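Local coordinates for protein ATP-dependent DNA helicase PIF1 (Candida albicans, PDB 7OTJ) that couples ATP hydrolysis to 5'-3' DNA unwinding and probably resolves G-quadruplexes, helping to maintain nuclear and mitochondrial genome stability, at residues Gly25-Gly30 against Gln475-Leu480; Asn131-Gly136 against Trp176-Gln181. All coordinates share one frame; numbering follows the deposited sequence.

Contact 1. Residues Gly25-Gly30 against Gln475-Leu480. With ADP (adenosine-5'-diphosphate), chain E; ALF (tetrafluoroaluminate ion), chain F.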
loop_
_atom_site.group_PDB
_atom_site.type_symbol
_atom_site.label_atom_id
_atom_site.label_comp_id
_atom_site.label_asym_id
_atom_site.label_seq_id
_atom_site.Cartn_x
_atom_site.Cartn_y
_atom_site.Cartn_z
ATOM N N GLY A 25 -5.049 -12.365 11.609
ATOM C CA GLY A 25 -6.497 -12.364 11.665
ATOM C C GLY A 25 -7.064 -12.051 10.302
ATOM O O GLY A 25 -6.387 -11.512 9.427
ATOM N N SER A 26 -8.352 -12.357 10.134
ATOM C CA SER A 26 -9.000 -12.199 8.837
ATOM C C SER A 26 -9.025 -10.727 8.427
ATOM O O SER A 26 -8.676 -9.831 9.195
ATOM C CB SER A 26 -10.439 -12.730 8.870
ATOM O OG SER A 26 -10.514 -14.129 9.097
ATOM N N ALA A 27 -9.432 -10.490 7.182
ATOM C CA ALA A 27 -9.550 -9.130 6.676
ATOM C C ALA A 27 -10.487 -8.303 7.546
ATOM O O ALA A 27 -11.581 -8.749 7.902
ATOM C CB ALA A 27 -10.057 -9.156 5.237
ATOM N N GLY A 28 -10.055 -7.092 7.896
ATOM C CA GLY A 28 -10.915 -6.189 8.639
ATOM C C GLY A 28 -11.020 -6.462 10.122
ATOM O O GLY A 28 -11.957 -5.981 10.769
ATOM N N THR A 29 -10.096 -7.239 10.682
ATOM C CA THR A 29 -10.107 -7.552 12.104
ATOM C C THR A 29 -9.498 -6.445 12.968
ATOM O O THR A 29 -9.320 -6.652 14.173
ATOM C CB THR A 29 -9.373 -8.873 12.342
ATOM O OG1 THR A 29 -8.178 -8.898 11.552
ATOM C CG2 THR A 29 -10.260 -10.043 11.950
ATOM N N GLY A 30 -9.232 -5.271 12.401
ATOM C CA GLY A 30 -8.661 -4.189 13.171
ATOM C C GLY A 30 -7.172 -4.298 13.413
ATOM O O GLY A 30 -6.675 -3.776 14.416
ATOM N N GLN A 475 -6.345 -13.345 -4.152
ATOM C CA GLN A 475 -6.730 -12.111 -4.836
ATOM C C GLN A 475 -8.243 -11.883 -4.784
ATOM O O GLN A 475 -8.701 -10.747 -4.605
ATOM C CB GLN A 475 -6.227 -12.140 -6.279
ATOM C CG GLN A 475 -6.141 -10.777 -6.950
ATOM C CD GLN A 475 -5.421 -10.839 -8.286
ATOM O OE1 GLN A 475 -5.381 -11.888 -8.935
ATOM N NE2 GLN A 475 -4.839 -9.720 -8.699
ATOM N N ALA A 476 -9.039 -12.940 -4.966
ATOM C CA ALA A 476 -10.483 -12.786 -4.813
ATOM C C ALA A 476 -10.830 -12.392 -3.381
ATOM O O ALA A 476 -11.604 -11.456 -3.153
ATOM C CB ALA A 476 -11.209 -14.069 -5.233
ATOM N N TYR A 477 -10.241 -13.081 -2.397
ATOM C CA TYR A 477 -10.547 -12.794 -0.996
ATOM C C TYR A 477 -10.231 -11.344 -0.632
ATOM O O TYR A 477 -11.043 -10.667 0.011
ATOM C CB TYR A 477 -9.790 -13.747 -0.071
ATOM C CG TYR A 477 -10.007 -13.411 1.382
ATOM C CD1 TYR A 477 -11.282 -13.437 1.932
ATOM C CD2 TYR A 477 -8.945 -13.042 2.201
ATOM C CE1 TYR A 477 -11.494 -13.112 3.254
ATOM C CE2 TYR A 477 -9.148 -12.721 3.525
ATOM C CZ TYR A 477 -10.423 -12.756 4.047
ATOM O OH TYR A 477 -10.626 -12.438 5.369
ATOM N N VAL A 478 -9.033 -10.867 -0.989
ATOM C CA VAL A 478 -8.673 -9.469 -0.735
ATOM C C VAL A 478 -9.669 -8.528 -1.403
ATOM O O VAL A 478 -10.180 -7.591 -0.778
ATOM C CB VAL A 478 -7.231 -9.185 -1.200
ATOM C CG1 VAL A 478 -6.923 -7.704 -1.121
ATOM C CG2 VAL A 478 -6.247 -9.959 -0.355
ATOM N N ALA A 479 -9.984 -8.786 -2.675
ATOM C CA ALA A 479 -10.880 -7.902 -3.419
ATOM C C ALA A 479 -12.247 -7.832 -2.761
ATOM O O ALA A 479 -12.744 -6.744 -2.448
ATOM C CB ALA A 479 -11.011 -8.378 -4.866
ATOM N N LEU A 480 -12.870 -8.985 -2.533
ATOM C CA LEU A 480 -14.214 -8.974 -1.980
ATOM C C LEU A 480 -14.255 -8.493 -0.533
ATOM O O LEU A 480 -15.288 -7.969 -0.105
ATOM C CB LEU A 480 -14.827 -10.373 -2.106
ATOM C CG LEU A 480 -14.880 -10.890 -3.554
ATOM C CD1 LEU A 480 -15.453 -12.296 -3.651
ATOM C CD2 LEU A 480 -15.660 -9.922 -4.437
HETATM P PB ADP E . -7.253 -5.001 9.078
HETATM O O1B ADP E . -7.153 -6.257 9.922
HETATM O O2B ADP E . -5.991 -4.170 9.007
HETATM O O3B ADP E . -7.942 -5.205 7.753
HETATM P PA ADP E . -8.354 -2.454 9.735
HETATM O O1A ADP E . -7.440 -1.895 10.796
HETATM O O2A ADP E . -8.217 -2.001 8.304
HETATM O O3A ADP E . -8.306 -4.064 9.860
HETATM O "O5'" ADP E . -9.879 -2.201 10.169
HETATM C "C5'" ADP E . -10.908 -2.191 9.187
HETATM C "C4'" ADP E . -12.071 -1.377 9.717
HETATM O "O4'" ADP E . -12.433 -1.849 11.015
HETATM C "C3'" ADP E . -11.672 0.080 9.861
HETATM O "O3'" ADP E . -12.595 0.882 9.123
HETATM C "C2'" ADP E . -11.792 0.400 11.336
HETATM O "O2'" ADP E . -12.435 1.663 11.531
HETATM C "C1'" ADP E . -12.622 -0.743 11.896
HETATM N N9 ADP E . -12.150 -1.117 13.245
HETATM C C8 ADP E . -10.942 -1.633 13.533
HETATM N N7 ADP E . -10.825 -1.872 14.864
HETATM C C5 ADP E . -11.976 -1.499 15.445
HETATM C C6 ADP E . -12.525 -1.483 16.823
HETATM N N6 ADP E . -11.788 -1.920 17.874
HETATM N N1 ADP E . -13.781 -1.009 16.994
HETATM C C2 ADP E . -14.520 -0.572 15.957
HETATM N N3 ADP E . -14.088 -0.562 14.685
HETATM C C4 ADP E . -12.848 -1.001 14.372
HETATM AL AL ALF F . -6.856 -5.871 5.925
HETATM F F1 ALF F . -5.232 -5.239 6.291
HETATM F F2 ALF F . -8.491 -6.490 5.557
HETATM F F3 ALF F . -6.399 -7.387 6.752
HETATM F F4 ALF F . -7.353 -4.333 5.167
HETATM O O HOH W 1 -5.658 -6.601 3.950
#
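The Y477 ring meets A27 obliquely, with A27 CB 3.8 Å from Y477 CZ. The second flat group is the square of four fluorides: ADP O3B lies on one face, 2.2 Å from the aluminium, and water 1 on the opposite face, 2.4 Å from it. This in-line layout mimics the transition state of phosphoryl transfer. F2, at the square's rim, receives a weak hydrogen bond from G28 N.

One hydrogen bond crosses the contact, from A27 N to Y477 OH (2.9 Å, 162° at the hydrogen). Y477 reaches it because CG stands anti to the backbone N (chi1 176°), extending the ring from its helix. R206 adds a weak second hydrogen bond to the hydroxyl.

The type II turn S26-T29 belongs to the P-loop (Walker A): G28 N donates to ADP O3B (2.8 Å) and G30 N to ADP O3A (3.0 Å). T29 OG1 closes the turn with an in-plane bond to S26 O (2.6 Å), while K31 and R482 grip the fluoride group.

The loop joins strand 21-25 to helix 31-45. Facing it, helix 475-481 rests on helix 452-455 and strand 463-466, so the bond spans the two RecA-like domains; helix 196-204 touches S26 and L480.

Contact 2. Residues Asn131-Gly136 against Trp176-Gln181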
loop_
_atom_site.group_PDB
_atom_site.type_symbol
_atom_site.label_atom_id
_atom_site.label_comp_id
_atom_site.label_asym_id
_atom_site.label_seq_id
_atom_site.Cartn_x
_atom_site.Cartn_y
_atom_site.Cartn_z
ATOM N N ASN A 131 24.463 -9.961 16.915
ATOM C CA ASN A 131 24.140 -11.299 16.424
ATOM C C ASN A 131 22.795 -11.820 16.917
ATOM O O ASN A 131 22.447 -12.971 16.625
ATOM C CB ASN A 131 25.245 -12.294 16.802
ATOM C CG ASN A 131 25.569 -12.283 18.285
ATOM O OD1 ASN A 131 24.685 -12.144 19.130
ATOM N ND2 ASN A 131 26.848 -12.419 18.607
ATOM N N ARG A 132 22.044 -11.015 17.671
ATOM C CA ARG A 132 20.680 -11.375 18.016
ATOM C C ARG A 132 19.829 -11.456 16.752
ATOM O O ARG A 132 20.201 -10.915 15.704
ATOM C CB ARG A 132 20.076 -10.350 18.975
ATOM C CG ARG A 132 20.706 -10.304 20.353
ATOM C CD ARG A 132 20.311 -11.497 21.202
ATOM N NE ARG A 132 20.449 -11.201 22.622
ATOM C CZ ARG A 132 21.577 -11.318 23.308
ATOM N NH1 ARG A 132 22.693 -11.740 22.736
ATOM N NH2 ARG A 132 21.585 -11.003 24.600
ATOM N N PRO A 133 18.686 -12.139 16.825
ATOM C CA PRO A 133 17.732 -12.097 15.713
ATOM C C PRO A 133 17.430 -10.665 15.305
ATOM O O PRO A 133 17.175 -9.799 16.144
ATOM C CB PRO A 133 16.500 -12.795 16.289
ATOM C CG PRO A 133 17.064 -13.758 17.277
ATOM C CD PRO A 133 18.279 -13.102 17.863
ATOM N N PHE A 134 17.515 -10.410 13.998
ATOM C CA PHE A 134 17.336 -9.078 13.432
ATOM C C PHE A 134 18.237 -8.051 14.112
ATOM O O PHE A 134 17.884 -6.874 14.227
ATOM C CB PHE A 134 15.866 -8.651 13.481
ATOM C CG PHE A 134 15.166 -8.810 12.164
ATOM C CD1 PHE A 134 14.591 -10.018 11.811
ATOM C CD2 PHE A 134 15.127 -7.764 11.259
ATOM C CE1 PHE A 134 13.969 -10.172 10.585
ATOM C CE2 PHE A 134 14.507 -7.909 10.035
ATOM C CZ PHE A 134 13.926 -9.119 9.695
ATOM N N GLY A 135 19.422 -8.489 14.539
ATOM C CA GLY A 135 20.371 -7.578 15.157
ATOM C C GLY A 135 19.824 -6.858 16.367
ATOM O O GLY A 135 20.160 -5.690 16.592
ATOM N N GLY A 136 18.948 -7.512 17.128
ATOM C CA GLY A 136 18.368 -6.953 18.331
ATOM C C GLY A 136 17.096 -6.159 18.119
ATOM O O GLY A 136 16.430 -5.812 19.104
ATOM N N TRP A 176 12.314 -15.563 9.882
ATOM C CA TRP A 176 11.045 -15.637 10.596
ATOM C C TRP A 176 11.131 -16.590 11.781
ATOM O O TRP A 176 10.707 -16.256 12.893
ATOM C CB TRP A 176 9.949 -16.085 9.631
ATOM C CG TRP A 176 8.582 -16.148 10.210
ATOM C CD1 TRP A 176 8.045 -17.165 10.945
ATOM C CD2 TRP A 176 7.553 -15.161 10.075
ATOM N NE1 TRP A 176 6.743 -16.863 11.292
ATOM C CE2 TRP A 176 6.421 -15.638 10.766
ATOM C CE3 TRP A 176 7.480 -13.917 9.439
ATOM C CZ2 TRP A 176 5.239 -14.914 10.839
ATOM C CZ3 TRP A 176 6.302 -13.201 9.513
ATOM C CH2 TRP A 176 5.200 -13.701 10.208
ATOM N N LYS A 177 11.690 -17.782 11.562
ATOM C CA LYS A 177 11.626 -18.822 12.582
ATOM C C LYS A 177 12.478 -18.488 13.801
ATOM O O LYS A 177 12.136 -18.887 14.919
ATOM C CB LYS A 177 12.044 -20.163 11.981
ATOM C CG LYS A 177 11.207 -20.559 10.785
ATOM C CD LYS A 177 11.605 -21.916 10.232
ATOM C CE LYS A 177 10.779 -22.270 9.000
ATOM N NZ LYS A 177 11.192 -23.566 8.401
ATOM N N GLU A 178 13.581 -17.768 13.617
ATOM C CA GLU A 178 14.430 -17.427 14.747
ATOM C C GLU A 178 14.030 -16.117 15.420
ATOM O O GLU A 178 14.443 -15.878 16.559
ATOM C CB GLU A 178 15.900 -17.366 14.311
ATOM C CG GLU A 178 16.281 -16.098 13.594
ATOM C CD GLU A 178 17.766 -15.997 13.351
ATOM O OE1 GLU A 178 18.501 -16.942 13.716
ATOM O OE2 GLU A 178 18.204 -14.969 12.798
ATOM N N THR A 179 13.205 -15.288 14.778
ATOM C CA THR A 179 12.834 -13.993 15.343
ATOM C C THR A 179 11.438 -13.989 15.954
ATOM O O THR A 179 11.265 -13.523 17.086
ATOM C CB THR A 179 12.921 -12.888 14.287
ATOM O OG1 THR A 179 14.201 -12.925 13.647
ATOM C CG2 THR A 179 12.745 -11.538 14.953
ATOM N N ILE A 180 10.431 -14.460 15.212
ATOM C CA ILE A 180 9.052 -14.452 15.699
ATOM C C ILE A 180 8.950 -15.378 16.901
ATOM O O ILE A 180 9.243 -16.575 16.812
ATOM C CB ILE A 180 8.080 -14.865 14.586
ATOM C CG1 ILE A 180 8.121 -13.857 13.440
ATOM C CG2 ILE A 180 6.659 -15.018 15.121
ATOM C CD1 ILE A 180 7.768 -12.451 13.861
ATOM N N GLN A 181 8.571 -14.820 18.045
ATOM C CA GLN A 181 8.479 -15.598 19.272
ATOM C C GLN A 181 7.055 -15.992 19.631
ATOM O O GLN A 181 6.865 -16.918 20.427
ATOM C CB GLN A 181 9.094 -14.817 20.437
ATOM C CG GLN A 181 10.483 -14.289 20.143
ATOM C CD GLN A 181 11.053 -13.517 21.310
ATOM O OE1 GLN A 181 10.968 -12.287 21.360
ATOM N NE2 GLN A 181 11.629 -14.239 22.269
#
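P133 and F134 receive the last turn of helix 174-179 through T179 and E178. T179 turns CG2 anti to its own N and OG1 beside it (chi1 -52°), which points both branches at the loop. T179 OG1 lies in the plane of the F134 ring, at its edge, 3.5 Å from F134 CD1. The methyl T179 CG2 comes to the same ring corner, 3.9 Å from F134 CD1, and the two side chains cross at about a right angle. P133 CB sits 3.5 Å from T179 OG1, while P133 CG lies over the helix end, 3.4 Å from E178 O.

E178 places CG between its backbone N and carbonyl carbon (chi1 79°) and then runs extended (chi2 172°), carrying E178 OE2 to 4.1 Å from P133 CA. There OE2 forms a salt bridge with K125 and a hydrogen bond with N121. The same N121 accepts from F134 N, so one asparagine of helix 114-128 ties both partners. F134 reaches L117 and L120 of that helix and L139 of strand 138-143.

With T179 OG1 bonded to A175 O of its own helix, the direct join between loop and helix end rests on van der Waals packing.

Overall arrangement
Contact 2 is nested within the long loop that contact 1 closes; their centres are about 28 Å apart and their nearest atoms about 10 Å, without touching. The parallel sheet of the first RecA-like domain relates them. Strand 21-25, which delivers the P-loop of contact 1, runs between strands 138-143 and 182-186, and the segments of contact 2 lead into those two neighbours. Contact 1 therefore lies beyond the strands' nucleotide-facing ends and contact 2 at their starts. Contact 1 also brings in the second domain, through helix 475-481, which packs on strand 463-466 of the second parallel sheet. The A27 side chain is about 8 Å from magnesium. Contact 1's nearest atom is about 5 Å from the nucleic acid, against about 16 Å for contact 2.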